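Local atomic coordinates of putative NADH-depentdent flavin oxidoreductase (Cupriavidus metallidurans, PDB entry 5OCS), a protein that binds FMN and, as an ene-reductase of the Old Yellow Enzyme family, probably uses NAD(P)H as electron donor. Residues 105-110 with 136-141; 246-251 with 290-295; 262-267 with 284-289. One frame throughout, in Å; residues are numbered along the deposited sequence.

Contact 1: 105-110 with 136-141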
loop_
_atom_site.group_PDB
_atom_site.type_symbol
_atom_site.label_atom_id
_atom_site.label_comp_id
_atom_site.label_asym_id
_atom_site.label_seq_id
_atom_site.Cartn_x
_atom_site.Cartn_y
_atom_site.Cartn_z
ATOM N N GLY D 105 -13.321 26.653 8.116
ATOM C CA GLY D 105 -14.160 27.702 8.663
ATOM C C GLY D 105 -13.932 27.709 10.159
ATOM O O GLY D 105 -12.798 27.632 10.620
ATOM N N ARG D 106 -15.018 27.775 10.935
ATOM C CA ARG D 106 -14.891 27.777 12.382
ATOM C C ARG D 106 -14.332 26.522 12.991
ATOM O O ARG D 106 -14.023 26.539 14.168
ATOM C CB ARG D 106 -16.220 28.112 13.073
ATOM C CG ARG D 106 -17.211 26.962 13.055
ATOM C CD ARG D 106 -18.587 27.486 13.390
ATOM N NE ARG D 106 -19.608 26.447 13.412
ATOM C CZ ARG D 106 -20.771 26.538 14.078
ATOM N NH1 ARG D 106 -21.036 27.614 14.845
ATOM N NH2 ARG D 106 -21.645 25.514 14.007
ATOM N N LYS D 107 -14.250 25.428 12.233
ATOM C CA LYS D 107 -13.690 24.180 12.728
ATOM C C LYS D 107 -12.171 24.071 12.524
ATOM O O LYS D 107 -11.549 23.044 12.896
ATOM C CB LYS D 107 -14.379 23.020 12.041
ATOM C CG LYS D 107 -15.813 22.804 12.480
ATOM C CD LYS D 107 -16.315 21.570 11.730
ATOM C CE LYS D 107 -17.453 20.907 12.428
ATOM N NZ LYS D 107 -17.704 19.552 11.847
ATOM N N ALA D 108 -11.573 25.114 11.959
ATOM C CA ALA D 108 -10.127 25.182 11.771
ATOM C C ALA D 108 -9.361 25.258 13.090
ATOM O O ALA D 108 -9.968 25.311 14.176
ATOM C CB ALA D 108 -9.785 26.357 10.867
ATOM N N SER D 109 -8.036 25.180 12.993
ATOM C CA SER D 109 -7.153 25.358 14.129
ATOM C C SER D 109 -7.475 24.330 15.204
ATOM O O SER D 109 -7.648 24.675 16.393
ATOM C CB SER D 109 -7.264 26.807 14.659
ATOM O OG SER D 109 -6.301 27.036 15.658
ATOM N N SER D 110 -7.624 23.065 14.782
ATOM C CA SER D 110 -7.939 21.959 15.689
ATOM C C SER D 110 -6.829 20.889 15.668
ATOM O O SER D 110 -5.953 20.872 14.803
ATOM C CB SER D 110 -9.247 21.316 15.303
ATOM O OG SER D 110 -10.302 22.253 15.424
ATOM N N VAL D 136 -19.907 32.620 16.014
ATOM C CA VAL D 136 -20.588 31.639 16.836
ATOM C C VAL D 136 -19.714 30.407 16.784
ATOM O O VAL D 136 -19.413 29.919 15.712
ATOM C CB VAL D 136 -22.000 31.275 16.315
ATOM C CG1 VAL D 136 -22.756 30.458 17.368
ATOM C CG2 VAL D 136 -22.786 32.530 15.957
ATOM N N PRO D 137 -19.263 29.922 17.941
ATOM C CA PRO D 137 -18.411 28.728 17.964
ATOM C C PRO D 137 -19.191 27.467 17.699
ATOM O O PRO D 137 -20.406 27.437 17.905
ATOM C CB PRO D 137 -17.838 28.749 19.376
ATOM C CG PRO D 137 -18.957 29.371 20.164
ATOM C CD PRO D 137 -19.544 30.414 19.292
ATOM N N HIS D 138 -18.495 26.442 17.203
ATOM C CA HIS D 138 -19.120 25.151 16.924
ATOM C C HIS D 138 -19.698 24.541 18.208
ATOM O O HIS D 138 -20.765 23.923 18.173
ATOM C CB HIS D 138 -18.094 24.183 16.313
ATOM C CG HIS D 138 -18.607 22.799 16.146
ATOM N ND1 HIS D 138 -18.120 21.732 16.876
ATOM C CD2 HIS D 138 -19.567 22.299 15.340
ATOM C CE1 HIS D 138 -18.759 20.633 16.524
ATOM N NE2 HIS D 138 -19.655 20.954 15.608
ATOM N N ALA D 139 -18.971 24.742 19.312
ATOM C CA ALA D 139 -19.360 24.242 20.646
ATOM C C ALA D 139 -19.170 25.344 21.664
ATOM O O ALA D 139 -18.262 26.167 21.552
ATOM C CB ALA D 139 -18.508 23.036 21.036
ATOM N N ALA D 140 -19.994 25.325 22.705
ATOM C CA ALA D 140 -19.867 26.304 23.780
ATOM C C ALA D 140 -18.498 26.241 24.431
ATOM O O ALA D 140 -17.966 25.152 24.649
ATOM C CB ALA D 140 -20.950 26.083 24.830
ATOM N N GLY D 141 -17.937 27.415 24.705
ATOM C CA GLY D 141 -16.674 27.573 25.394
ATOM C C GLY D 141 -15.449 27.590 24.488
ATOM O O GLY D 141 -14.349 27.878 24.958
HETATM O O HOH W 1 -22.950 24.199 16.722
#
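R106 reaches across to the backbone of V136, P137 and H138, and K107 beside it meets the H138 ring. The R106 chain starts with CG between the backbone N and the carbonyl carbon (chi1 75°) and then runs extended from CG to NE. At its tip NH1 donates to V136 O at 2.9 Å; the oxygen lies in the guanidinium plane, while NH1 stands above the plane of the V136 carbonyl. One face of the guanidinium rests on backbone, with H138 CA 3.6 Å from CZ and over the centre of the group. The guanidinium and the imidazole stand nearly perpendicular, 79° apart, and NH2 lies near the H138 ring plane, at its edge. A water accepts weakly from R106 NH2 and donates to H138 O at 2.6 Å. K107, extended beyond CG, lays CE over one face of the H138 ring, 4.0 Å from its centroid, in a CH-pi contact. Its NZ hydrogen-bonds to H181 O, and Y183 adds a cation-pi partner. The contact lies at the protein surface and joins two loops: one follows barrel strand 96-102, the other links the short parallel strands 131-132 and 146-147.

Contact 2: 246-251 with 290-295; sequences GTIALS and KAEVGL
In the TIM barrel of this Old Yellow Enzyme, helices 244-256 and 284-293 are neighbours in the outer layer, and I248 and S251 of the first face E292 and V293 at the C-terminal end of the second and L295 just beyond it. V293 CG2, placed beside the backbone N, lies 3.8 Å from S251 CB and also approaches I248 O, whereas its CG1, anti to that N (chi1 -178°), comes within 3.6 Å of S251 O. Past G294, with its positive phi, L295 CD1 also reaches S251 O, at 3.6 Å. At the other side of V293, I248 crosses E292 at about a right angle: both CG2 and CD1 of I248 lie 3.6 Å from E292 OE1. E292 OE2 forms a salt bridge with R288, one turn back. S251 OG turns back to T247 O at 2.8 Å, and that oxygen also accepts from S251 N on the opposite face of its plane. With the serine hydroxyl engaged within its own helix, S251 presents CB to the valine; between 246-251 and 290-295 the meeting is van der Waals, while K255, farther along helix 244-256, adds a hydrogen bond from NZ to V293 O.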
loop_
_atom_site.group_PDB
_atom_site.type_symbol
_atom_site.label_atom_id
_atom_site.label_comp_id
_atom_site.label_asym_id
_atom_site.label_seq_id
_atom_site.Cartn_x
_atom_site.Cartn_y
_atom_site.Cartn_z
ATOM N N GLY D 246 -32.952 21.471 1.413
ATOM C CA GLY D 246 -31.848 22.312 1.018
ATOM C C GLY D 246 -30.902 21.595 0.061
ATOM O O GLY D 246 -30.452 22.172 -0.934
ATOM N N THR D 247 -30.539 20.368 0.417
ATOM C CA THR D 247 -29.670 19.558 -0.435
ATOM C C THR D 247 -30.207 19.453 -1.866
ATOM O O THR D 247 -29.437 19.554 -2.830
ATOM C CB THR D 247 -29.496 18.163 0.171
ATOM O OG1 THR D 247 -28.848 18.352 1.411
ATOM C CG2 THR D 247 -28.638 17.267 -0.660
ATOM N N ILE D 248 -31.503 19.208 -1.993
ATOM C CA ILE D 248 -32.118 19.057 -3.316
ATOM C C ILE D 248 -32.058 20.375 -4.060
ATOM O O ILE D 248 -31.718 20.388 -5.238
ATOM C CB ILE D 248 -33.556 18.488 -3.218
ATOM C CG1 ILE D 248 -33.471 17.047 -2.746
ATOM C CG2 ILE D 248 -34.259 18.541 -4.579
ATOM C CD1 ILE D 248 -34.750 16.446 -2.251
ATOM N N ALA D 249 -32.350 21.481 -3.374
ATOM C CA ALA D 249 -32.334 22.798 -4.018
ATOM C C ALA D 249 -30.908 23.187 -4.443
ATOM O O ALA D 249 -30.661 23.740 -5.537
ATOM C CB ALA D 249 -32.926 23.841 -3.081
ATOM N N LEU D 250 -29.958 22.878 -3.569
ATOM C CA LEU D 250 -28.578 23.134 -3.901
ATOM C C LEU D 250 -28.125 22.261 -5.124
ATOM O O LEU D 250 -27.434 22.773 -6.019
ATOM C CB LEU D 250 -27.694 22.933 -2.670
ATOM C CG LEU D 250 -26.175 23.108 -2.899
ATOM C CD1 LEU D 250 -25.851 24.542 -3.269
ATOM C CD2 LEU D 250 -25.425 22.720 -1.625
ATOM N N SER D 251 -28.546 21.010 -5.166
ATOM C CA SER D 251 -28.164 20.070 -6.240
ATOM C C SER D 251 -28.767 20.523 -7.577
ATOM O O SER D 251 -28.083 20.505 -8.609
ATOM C CB SER D 251 -28.559 18.669 -5.899
ATOM O OG SER D 251 -27.889 18.245 -4.707
ATOM N N LYS D 290 -30.540 11.649 -6.539
ATOM C CA LYS D 290 -30.399 11.046 -7.855
ATOM C C LYS D 290 -31.722 11.105 -8.650
ATOM O O LYS D 290 -31.744 11.545 -9.800
ATOM C CB LYS D 290 -29.945 9.607 -7.715
ATOM C CG LYS D 290 -29.760 8.865 -9.046
ATOM C CD LYS D 290 -29.060 7.523 -8.875
ATOM C CE LYS D 290 -29.438 6.510 -9.970
ATOM N NZ LYS D 290 -29.059 7.028 -11.310
ATOM N N ALA D 291 -32.789 10.622 -8.023
ATOM C CA ALA D 291 -34.076 10.524 -8.691
ATOM C C ALA D 291 -34.605 11.892 -9.074
ATOM O O ALA D 291 -35.106 12.050 -10.183
ATOM C CB ALA D 291 -35.075 9.804 -7.820
ATOM N N GLU D 292 -34.475 12.880 -8.189
ATOM C CA GLU D 292 -35.093 14.190 -8.428
ATOM C C GLU D 292 -34.274 15.176 -9.267
ATOM O O GLU D 292 -34.846 16.001 -9.969
ATOM C CB GLU D 292 -35.443 14.875 -7.112
ATOM C CG GLU D 292 -36.492 14.144 -6.281
ATOM C CD GLU D 292 -37.071 14.982 -5.173
ATOM O OE1 GLU D 292 -36.893 16.213 -5.169
ATOM O OE2 GLU D 292 -37.706 14.397 -4.287
ATOM N N VAL D 293 -32.949 15.144 -9.142
ATOM C CA VAL D 293 -32.092 16.103 -9.820
ATOM C C VAL D 293 -31.451 15.524 -11.096
ATOM O O VAL D 293 -31.239 16.262 -12.064
ATOM C CB VAL D 293 -31.017 16.662 -8.874
ATOM C CG1 VAL D 293 -30.149 17.699 -9.569
ATOM C CG2 VAL D 293 -31.680 17.299 -7.658
ATOM N N GLY D 294 -31.100 14.241 -11.084
ATOM C CA GLY D 294 -30.548 13.577 -12.278
ATOM C C GLY D 294 -29.087 13.866 -12.580
ATOM O O GLY D 294 -28.599 13.480 -13.634
ATOM N N LEU D 295 -28.375 14.554 -11.692
ATOM C CA LEU D 295 -26.911 14.664 -11.820
ATOM C C LEU D 295 -26.314 13.281 -11.533
ATOM O O LEU D 295 -26.892 12.494 -10.775
ATOM C CB LEU D 295 -26.321 15.662 -10.788
ATOM C CG LEU D 295 -26.142 17.160 -11.022
ATOM C CD1 LEU D 295 -25.768 17.940 -9.765
ATOM C CD2 LEU D 295 -25.140 17.420 -12.127
#

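Contact 3: 262-267 with 284-289; sequences VHVSTG and PYAQRV
V264 on barrel strand 262-265 packs against A286 and V289 of helix 284-293. The two elements form one beta/alpha unit of the TIM barrel, the helix packing on the outside of its strand, nearly antiparallel at 151° with the short axes 8.2 Å apart. Followed outward, V264 begins with CB, which lies 4.2 Å from A286 CB. Its CG1, anti to the backbone N (chi1 177°), comes over the helix backbone and sits 4.0 Å from A286 N, with A286 CA equally near and Y285 CB at the margin. The other branch, CG2, points down the helix and meets V289 CG1 tip to tip at 4.2 Å. That same V289 methyl is shared with V262, whose CG1, held between its backbone N and carbonyl carbon, approaches it to 3.7 Å. Two residues beyond V264, T266 O faces the edge of the Y285 ring, lying in its plane and 3.3 Å from CD2. On the opposite side of the backbone, S265 OG bonds to R231, an FMN-binding residue, and both S265 OG and T266 OG1 hold a citrate, probably from the crystallisation liquor; T266 OG1 also accepts from G268 N. The chemistry is thus divided: aliphatic groups join strand to helix, the tyrosine's CH edge meets a carbonyl oxygen at T266, and the S265 and T266 hydroxyls turn to the opposite side, where R231 and the citrate lie.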
loop_
_atom_site.group_PDB
_atom_site.type_symbol
_atom_site.label_atom_id
_atom_site.label_comp_id
_atom_site.label_asym_id
_atom_site.label_seq_id
_atom_site.Cartn_x
_atom_site.Cartn_y
_atom_site.Cartn_z
ATOM N N VAL D 262 -22.904 15.398 -7.944
ATOM C CA VAL D 262 -23.016 15.771 -6.536
ATOM C C VAL D 262 -22.646 14.558 -5.671
ATOM O O VAL D 262 -23.038 13.412 -5.948
ATOM C CB VAL D 262 -24.414 16.370 -6.203
ATOM C CG1 VAL D 262 -25.495 15.341 -6.382
ATOM C CG2 VAL D 262 -24.458 16.905 -4.774
ATOM N N HIS D 263 -21.843 14.802 -4.627
ATOM C CA HIS D 263 -21.410 13.756 -3.740
ATOM C C HIS D 263 -22.153 13.967 -2.437
ATOM O O HIS D 263 -21.951 14.992 -1.774
ATOM C CB HIS D 263 -19.889 13.870 -3.555
ATOM C CG HIS D 263 -19.260 12.710 -2.852
ATOM N ND1 HIS D 263 -17.883 12.586 -2.735
ATOM C CD2 HIS D 263 -19.781 11.608 -2.270
ATOM C CE1 HIS D 263 -17.601 11.468 -2.083
ATOM N NE2 HIS D 263 -18.729 10.863 -1.781
ATOM N N VAL D 264 -22.992 13.007 -2.075
ATOM C CA VAL D 264 -23.988 13.193 -1.002
ATOM C C VAL D 264 -23.521 12.425 0.212
ATOM O O VAL D 264 -23.408 11.204 0.154
ATOM C CB VAL D 264 -25.374 12.691 -1.440
ATOM C CG1 VAL D 264 -26.388 12.803 -0.314
ATOM C CG2 VAL D 264 -25.856 13.431 -2.700
ATOM N N SER D 265 -23.250 13.127 1.318
ATOM C CA SER D 265 -22.925 12.452 2.566
ATOM C C SER D 265 -24.185 11.858 3.194
ATOM O O SER D 265 -25.283 12.105 2.720
ATOM C CB SER D 265 -22.188 13.391 3.509
ATOM O OG SER D 265 -20.814 13.487 3.048
ATOM N N THR D 266 -24.040 11.040 4.235
ATOM C CA THR D 266 -25.167 10.193 4.649
ATOM C C THR D 266 -26.211 10.927 5.446
ATOM O O THR D 266 -27.216 10.332 5.781
ATOM C CB THR D 266 -24.737 9.001 5.538
ATOM O OG1 THR D 266 -24.216 9.497 6.775
ATOM C CG2 THR D 266 -23.674 8.142 4.841
ATOM N N GLY D 267 -25.945 12.160 5.842
ATOM C CA GLY D 267 -26.824 12.887 6.745
ATOM C C GLY D 267 -26.911 12.271 8.135
ATOM O O GLY D 267 -27.860 12.541 8.881
ATOM N N PRO D 284 -30.607 6.469 1.521
ATOM C CA PRO D 284 -31.883 7.031 1.056
ATOM C C PRO D 284 -31.845 8.479 0.529
ATOM O O PRO D 284 -32.629 8.876 -0.392
ATOM C CB PRO D 284 -32.797 6.901 2.302
ATOM C CG PRO D 284 -31.878 6.765 3.444
ATOM C CD PRO D 284 -30.662 6.046 2.921
ATOM N N TYR D 285 -30.946 9.285 1.096
ATOM C CA TYR D 285 -30.876 10.653 0.712
ATOM C C TYR D 285 -30.222 10.754 -0.666
ATOM O O TYR D 285 -30.680 11.500 -1.504
ATOM C CB TYR D 285 -30.129 11.464 1.741
ATOM C CG TYR D 285 -30.796 11.420 3.103
ATOM C CD1 TYR D 285 -32.169 11.714 3.246
ATOM C CD2 TYR D 285 -30.071 11.082 4.249
ATOM C CE1 TYR D 285 -32.778 11.693 4.509
ATOM C CE2 TYR D 285 -30.677 11.035 5.497
ATOM C CZ TYR D 285 -32.022 11.386 5.631
ATOM O OH TYR D 285 -32.643 11.324 6.878
ATOM N N ALA D 286 -29.174 9.970 -0.885
ATOM C CA ALA D 286 -28.507 9.936 -2.190
ATOM C C ALA D 286 -29.511 9.435 -3.241
ATOM O O ALA D 286 -29.596 9.983 -4.331
ATOM C CB ALA D 286 -27.268 9.039 -2.146
ATOM N N GLN D 287 -30.308 8.441 -2.872
ATOM C CA GLN D 287 -31.331 7.887 -3.770
ATOM C C GLN D 287 -32.305 8.963 -4.250
ATOM O O GLN D 287 -32.656 9.068 -5.451
ATOM C CB GLN D 287 -32.055 6.718 -3.086
ATOM C CG GLN D 287 -33.030 5.922 -3.967
ATOM C CD GLN D 287 -34.369 6.611 -4.227
ATOM O OE1 GLN D 287 -34.823 7.455 -3.457
ATOM N NE2 GLN D 287 -34.963 6.307 -5.366
ATOM N N ARG D 288 -32.738 9.783 -3.308
ATOM C CA ARG D 288 -33.684 10.818 -3.627
ATOM C C ARG D 288 -33.039 11.911 -4.456
ATOM O O ARG D 288 -33.639 12.381 -5.396
ATOM C CB ARG D 288 -34.271 11.408 -2.367
ATOM C CG ARG D 288 -35.332 12.460 -2.664
ATOM C CD ARG D 288 -35.969 12.855 -1.365
ATOM N NE ARG D 288 -36.849 14.003 -1.526
ATOM C CZ ARG D 288 -37.431 14.626 -0.512
ATOM N NH1 ARG D 288 -37.238 14.192 0.723
ATOM N NH2 ARG D 288 -38.205 15.678 -0.747
ATOM N N VAL D 289 -31.809 12.311 -4.130
ATOM C CA VAL D 289 -31.142 13.354 -4.912
ATOM C C VAL D 289 -30.920 12.911 -6.367
ATOM O O VAL D 289 -31.071 13.705 -7.287
ATOM C CB VAL D 289 -29.806 13.792 -4.268
ATOM C CG1 VAL D 289 -28.967 14.676 -5.178
ATOM C CG2 VAL D 289 -30.061 14.524 -2.957
#

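From the N terminus, contact 1 comes first: it closes the excursion between residues 110 and 136, after barrel strand 96-102, and is complete before the other two begin. Contact 2 opens on helix 244-256; the chain then passes through strand 262-265 and a connection holding the short helix 271-274 to helix 284-293, so contact 3 is nested inside the loop that contact 2 closes. These two share helix 284-293 and touch directly, for instance S251 OG to V289 CG1 at 3.8 Å. Together they tie two outer helices to one strand of the barrel. Contact 1 stands apart, its centre 29 Å from that of contact 2 and 26 Å from that of contact 3.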